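Local coordinates for protein DNA polymerase sliding clamp 2 (PDB 3LX2) that forms a ring-shaped homotrimeric sliding clamp that encircles DNA and probably tethers the polymerase and other proteins to it during replication, at residues A[141-152]-A[166-177]. Sequence-based numbering, arbitrary orientation.
Sequences LKRAVKAAKLVS and FKAEGNDSEVRT
V151 lays its two methyls on the hairpin of strands 166-169 and 174-177; the contact is mainly van der Waals, with no direct hydrogen bond between helix and hairpin. With CG1 anti to the backbone N (chi1 166°), that methyl reaches the end of the ladder, 3.6 Å from G170 N and close to S173 O, while CG2 lies 3.8 Å from V175 CG1. One turn back, small residues let the backbones draw together: A148 CB meets A168 CB at 3.9 Å, and V175 CG1 rests 3.4 Å from A147 O. At the far end the F166 ring receives A144 CB obliquely near CG and CD2, and L141 CD2 at CZ (3.4 Å); the leucine side chain crosses the phenylalanine at about a right angle. F157 packs edge-to-face with F166. A water joins L150 O to S173 OG. T177 OG1 hydrogen-bonds to T109 of the second subunit, whose strand pairs with 174-177, while R143 forms a salt bridge to D87 there. A helix packed on a beta-hairpin, nearly parallel to strand 166-169 (8°) and antiparallel to 174-177, is characteristic of the PCNA clamp fold, here at the subunit interface, where the sheet continues into the next subunit.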
loop_
_atom_site.group_PDB
_atom_site.type_symbol
_atom_site.label_atom_id
_atom_site.label_comp_id
_atom_site.label_asym_id
_atom_site.label_seq_id
_atom_site.Cartn_x
_atom_site.Cartn_y
_atom_site.Cartn_z
ATOM N N LEU A 141 22.674 7.662 -1.668
ATOM C CA LEU A 141 22.825 6.630 -2.688
ATOM C C LEU A 141 21.492 6.243 -3.266
ATOM O O LEU A 141 21.351 6.211 -4.470
ATOM C CB LEU A 141 23.491 5.382 -2.173
ATOM C CG LEU A 141 24.994 5.498 -1.986
ATOM C CD1 LEU A 141 25.612 4.110 -2.007
ATOM C CD2 LEU A 141 25.646 6.393 -3.046
ATOM N N LYS A 142 20.510 5.944 -2.430
ATOM C CA LYS A 142 19.257 5.411 -2.983
ATOM C C LYS A 142 18.656 6.447 -3.906
ATOM O O LYS A 142 17.929 6.110 -4.809
ATOM C CB LYS A 142 18.249 5.064 -1.907
ATOM C CG LYS A 142 18.566 3.748 -1.218
ATOM C CD LYS A 142 17.398 3.232 -0.400
ATOM C CE LYS A 142 17.376 3.770 0.990
ATOM N NZ LYS A 142 16.379 3.037 1.842
ATOM N N ARG A 143 18.991 7.708 -3.677
ATOM C CA ARG A 143 18.504 8.768 -4.516
ATOM C C ARG A 143 19.213 8.567 -5.833
ATOM O O ARG A 143 18.587 8.255 -6.838
ATOM C CB ARG A 143 18.819 10.155 -3.892
ATOM C CG ARG A 143 19.210 11.327 -4.881
ATOM C CD ARG A 143 18.121 11.797 -5.918
ATOM N NE ARG A 143 16.759 11.991 -5.361
ATOM C CZ ARG A 143 16.216 13.155 -4.980
ATOM N NH1 ARG A 143 16.881 14.318 -5.063
ATOM N NH2 ARG A 143 14.978 13.156 -4.507
ATOM N N ALA A 144 20.526 8.746 -5.811
ATOM C CA ALA A 144 21.350 8.627 -6.980
ATOM C C ALA A 144 20.907 7.428 -7.818
ATOM O O ALA A 144 20.542 7.553 -9.006
ATOM C CB ALA A 144 22.756 8.463 -6.575
ATOM N N VAL A 145 20.923 6.264 -7.195
ATOM C CA VAL A 145 20.685 5.058 -7.924
ATOM C C VAL A 145 19.306 5.157 -8.581
ATOM O O VAL A 145 19.181 4.889 -9.758
ATOM C CB VAL A 145 20.833 3.842 -7.028
ATOM C CG1 VAL A 145 20.290 2.641 -7.694
ATOM C CG2 VAL A 145 22.296 3.657 -6.672
ATOM N N LYS A 146 18.294 5.576 -7.831
ATOM C CA LYS A 146 16.923 5.582 -8.350
ATOM C C LYS A 146 16.724 6.622 -9.491
ATOM O O LYS A 146 15.868 6.471 -10.351
ATOM C CB LYS A 146 15.999 5.899 -7.220
ATOM C CG LYS A 146 14.772 5.097 -7.206
ATOM C CD LYS A 146 14.103 5.201 -5.849
ATOM C CE LYS A 146 14.708 4.148 -4.874
ATOM N NZ LYS A 146 13.820 3.864 -3.698
ATOM N N ALA A 147 17.556 7.657 -9.502
ATOM C CA ALA A 147 17.536 8.635 -10.554
ATOM C C ALA A 147 18.232 8.063 -11.802
ATOM O O ALA A 147 17.827 8.326 -12.937
ATOM C CB ALA A 147 18.197 9.916 -10.079
ATOM N N ALA A 148 19.272 7.274 -11.586
ATOM C CA ALA A 148 19.924 6.613 -12.714
ATOM C C ALA A 148 18.890 5.717 -13.420
ATOM O O ALA A 148 18.615 5.929 -14.603
ATOM C CB ALA A 148 21.161 5.827 -12.283
ATOM N N LYS A 149 18.270 4.793 -12.673
ATOM C CA LYS A 149 17.338 3.835 -13.251
ATOM C C LYS A 149 16.400 4.438 -14.289
ATOM O O LYS A 149 16.059 3.769 -15.258
ATOM C CB LYS A 149 16.503 3.087 -12.182
ATOM C CG LYS A 149 15.401 2.185 -12.774
ATOM C CD LYS A 149 15.228 0.818 -12.097
ATOM C CE LYS A 149 14.399 0.953 -10.798
ATOM N NZ LYS A 149 13.421 -0.135 -10.680
ATOM N N LEU A 150 15.949 5.664 -14.078
ATOM C CA LEU A 150 15.058 6.298 -15.013
ATOM C C LEU A 150 15.724 6.525 -16.356
ATOM O O LEU A 150 15.076 6.591 -17.386
ATOM C CB LEU A 150 14.619 7.627 -14.455
ATOM C CG LEU A 150 13.162 7.809 -14.057
ATOM C CD1 LEU A 150 12.442 6.537 -13.608
ATOM C CD2 LEU A 150 13.080 8.884 -12.985
ATOM N N VAL A 151 17.034 6.628 -16.340
ATOM C CA VAL A 151 17.748 7.056 -17.483
ATOM C C VAL A 151 18.443 5.908 -18.169
ATOM O O VAL A 151 18.557 5.924 -19.401
ATOM C CB VAL A 151 18.694 8.154 -17.066
ATOM C CG1 VAL A 151 19.747 8.462 -18.121
ATOM C CG2 VAL A 151 17.855 9.372 -16.758
ATOM N N SER A 152 18.852 4.888 -17.397
ATOM C CA SER A 152 19.746 3.846 -17.887
ATOM C C SER A 152 19.748 2.624 -17.013
ATOM O O SER A 152 19.233 2.641 -15.919
ATOM C CB SER A 152 21.159 4.387 -17.952
ATOM O OG SER A 152 22.077 3.378 -18.352
ATOM N N PHE A 166 27.362 10.853 -9.212
ATOM C CA PHE A 166 26.715 9.683 -9.809
ATOM C C PHE A 166 25.873 9.993 -11.072
ATOM O O PHE A 166 24.842 10.661 -10.987
ATOM C CB PHE A 166 25.765 9.085 -8.804
ATOM C CG PHE A 166 26.358 8.893 -7.476
ATOM C CD1 PHE A 166 27.143 7.773 -7.213
ATOM C CD2 PHE A 166 26.142 9.836 -6.467
ATOM C CE1 PHE A 166 27.706 7.589 -5.959
ATOM C CE2 PHE A 166 26.691 9.648 -5.224
ATOM C CZ PHE A 166 27.478 8.519 -4.970
ATOM N N LYS A 167 26.295 9.496 -12.232
ATOM C CA LYS A 167 25.636 9.878 -13.479
ATOM C C LYS A 167 25.329 8.729 -14.375
ATOM O O LYS A 167 25.985 7.696 -14.372
ATOM C CB LYS A 167 26.409 10.939 -14.266
ATOM C CG LYS A 167 27.565 10.451 -15.148
ATOM C CD LYS A 167 28.464 11.678 -15.571
ATOM C CE LYS A 167 29.059 11.559 -17.027
ATOM N NZ LYS A 167 30.385 12.317 -17.216
ATOM N N ALA A 168 24.278 8.950 -15.135
ATOM C CA ALA A 168 23.817 7.992 -16.095
ATOM C C ALA A 168 23.579 8.707 -17.421
ATOM O O ALA A 168 23.341 9.925 -17.477
ATOM C CB ALA A 168 22.565 7.305 -15.591
ATOM N N GLU A 169 23.682 7.943 -18.494
ATOM C CA GLU A 169 23.359 8.468 -19.809
ATOM C C GLU A 169 22.651 7.413 -20.656
ATOM O O GLU A 169 23.097 6.278 -20.767
ATOM C CB GLU A 169 24.583 9.079 -20.487
ATOM C CG GLU A 169 24.141 9.923 -21.739
ATOM C CD GLU A 169 25.267 10.719 -22.479
ATOM O OE1 GLU A 169 26.451 10.753 -22.029
ATOM O OE2 GLU A 169 24.932 11.333 -23.525
ATOM N N GLY A 170 21.518 7.820 -21.220
ATOM C CA GLY A 170 20.717 7.013 -22.150
ATOM C C GLY A 170 20.688 7.576 -23.557
ATOM O O GLY A 170 21.423 8.522 -23.869
ATOM N N ASN A 171 19.851 6.975 -24.412
ATOM C CA ASN A 171 19.660 7.451 -25.767
ATOM C C ASN A 171 19.364 8.970 -25.839
ATOM O O ASN A 171 20.040 9.722 -26.601
ATOM C CB ASN A 171 18.662 6.566 -26.562
ATOM C CG ASN A 171 17.170 6.581 -26.024
ATOM O OD1 ASN A 171 16.879 6.599 -24.809
ATOM N ND2 ASN A 171 16.217 6.488 -26.975
ATOM N N ASP A 172 18.435 9.440 -25.000
ATOM C CA ASP A 172 18.014 10.845 -25.063
ATOM C C ASP A 172 17.912 11.604 -23.718
ATOM O O ASP A 172 17.244 12.645 -23.638
ATOM C CB ASP A 172 16.664 10.912 -25.752
ATOM C CG ASP A 172 15.630 10.093 -25.060
ATOM O OD1 ASP A 172 15.974 9.332 -24.112
ATOM O OD2 ASP A 172 14.455 10.189 -25.462
ATOM N N SER A 173 18.530 11.075 -22.665
ATOM C CA SER A 173 18.484 11.723 -21.346
ATOM C C SER A 173 19.773 11.484 -20.558
ATOM O O SER A 173 20.531 10.528 -20.830
ATOM C CB SER A 173 17.223 11.320 -20.548
ATOM O OG SER A 173 16.996 9.907 -20.459
ATOM N N GLU A 174 20.043 12.356 -19.592
ATOM C CA GLU A 174 21.157 12.125 -18.697
ATOM C C GLU A 174 20.861 12.623 -17.269
ATOM O O GLU A 174 19.995 13.471 -17.082
ATOM C CB GLU A 174 22.467 12.660 -19.324
ATOM C CG GLU A 174 22.908 14.092 -19.057
ATOM C CD GLU A 174 23.912 14.568 -20.123
ATOM O OE1 GLU A 174 23.590 14.436 -21.323
ATOM O OE2 GLU A 174 25.019 15.046 -19.798
ATOM N N VAL A 175 21.538 12.078 -16.257
ATOM C CA VAL A 175 21.285 12.535 -14.899
ATOM C C VAL A 175 22.512 12.534 -14.003
ATOM O O VAL A 175 23.121 11.510 -13.737
ATOM C CB VAL A 175 20.049 11.852 -14.251
ATOM C CG1 VAL A 175 20.262 10.350 -14.040
ATOM C CG2 VAL A 175 19.648 12.559 -12.980
ATOM N N ARG A 176 22.878 13.719 -13.567
ATOM C CA ARG A 176 23.971 13.903 -12.643
ATOM C C ARG A 176 23.379 14.203 -11.214
ATOM O O ARG A 176 22.546 15.098 -11.016
ATOM C CB ARG A 176 24.837 15.039 -13.191
ATOM C CG ARG A 176 26.202 15.201 -12.627
ATOM C CD ARG A 176 27.016 16.251 -13.427
ATOM N NE ARG A 176 27.842 15.605 -14.469
ATOM C CZ ARG A 176 29.176 15.715 -14.584
ATOM N NH1 ARG A 176 29.843 16.486 -13.725
ATOM N NH2 ARG A 176 29.843 15.080 -15.565
ATOM N N THR A 177 23.759 13.383 -10.253
ATOM C CA THR A 177 23.632 13.740 -8.847
ATOM C C THR A 177 25.046 13.982 -8.349
ATOM O O THR A 177 25.922 13.110 -8.527
ATOM C CB THR A 177 23.070 12.607 -8.022
ATOM O OG1 THR A 177 21.681 12.431 -8.306
ATOM C CG2 THR A 177 23.236 12.935 -6.576
HETATM O O HOH W 1 14.794 9.025 -19.128
#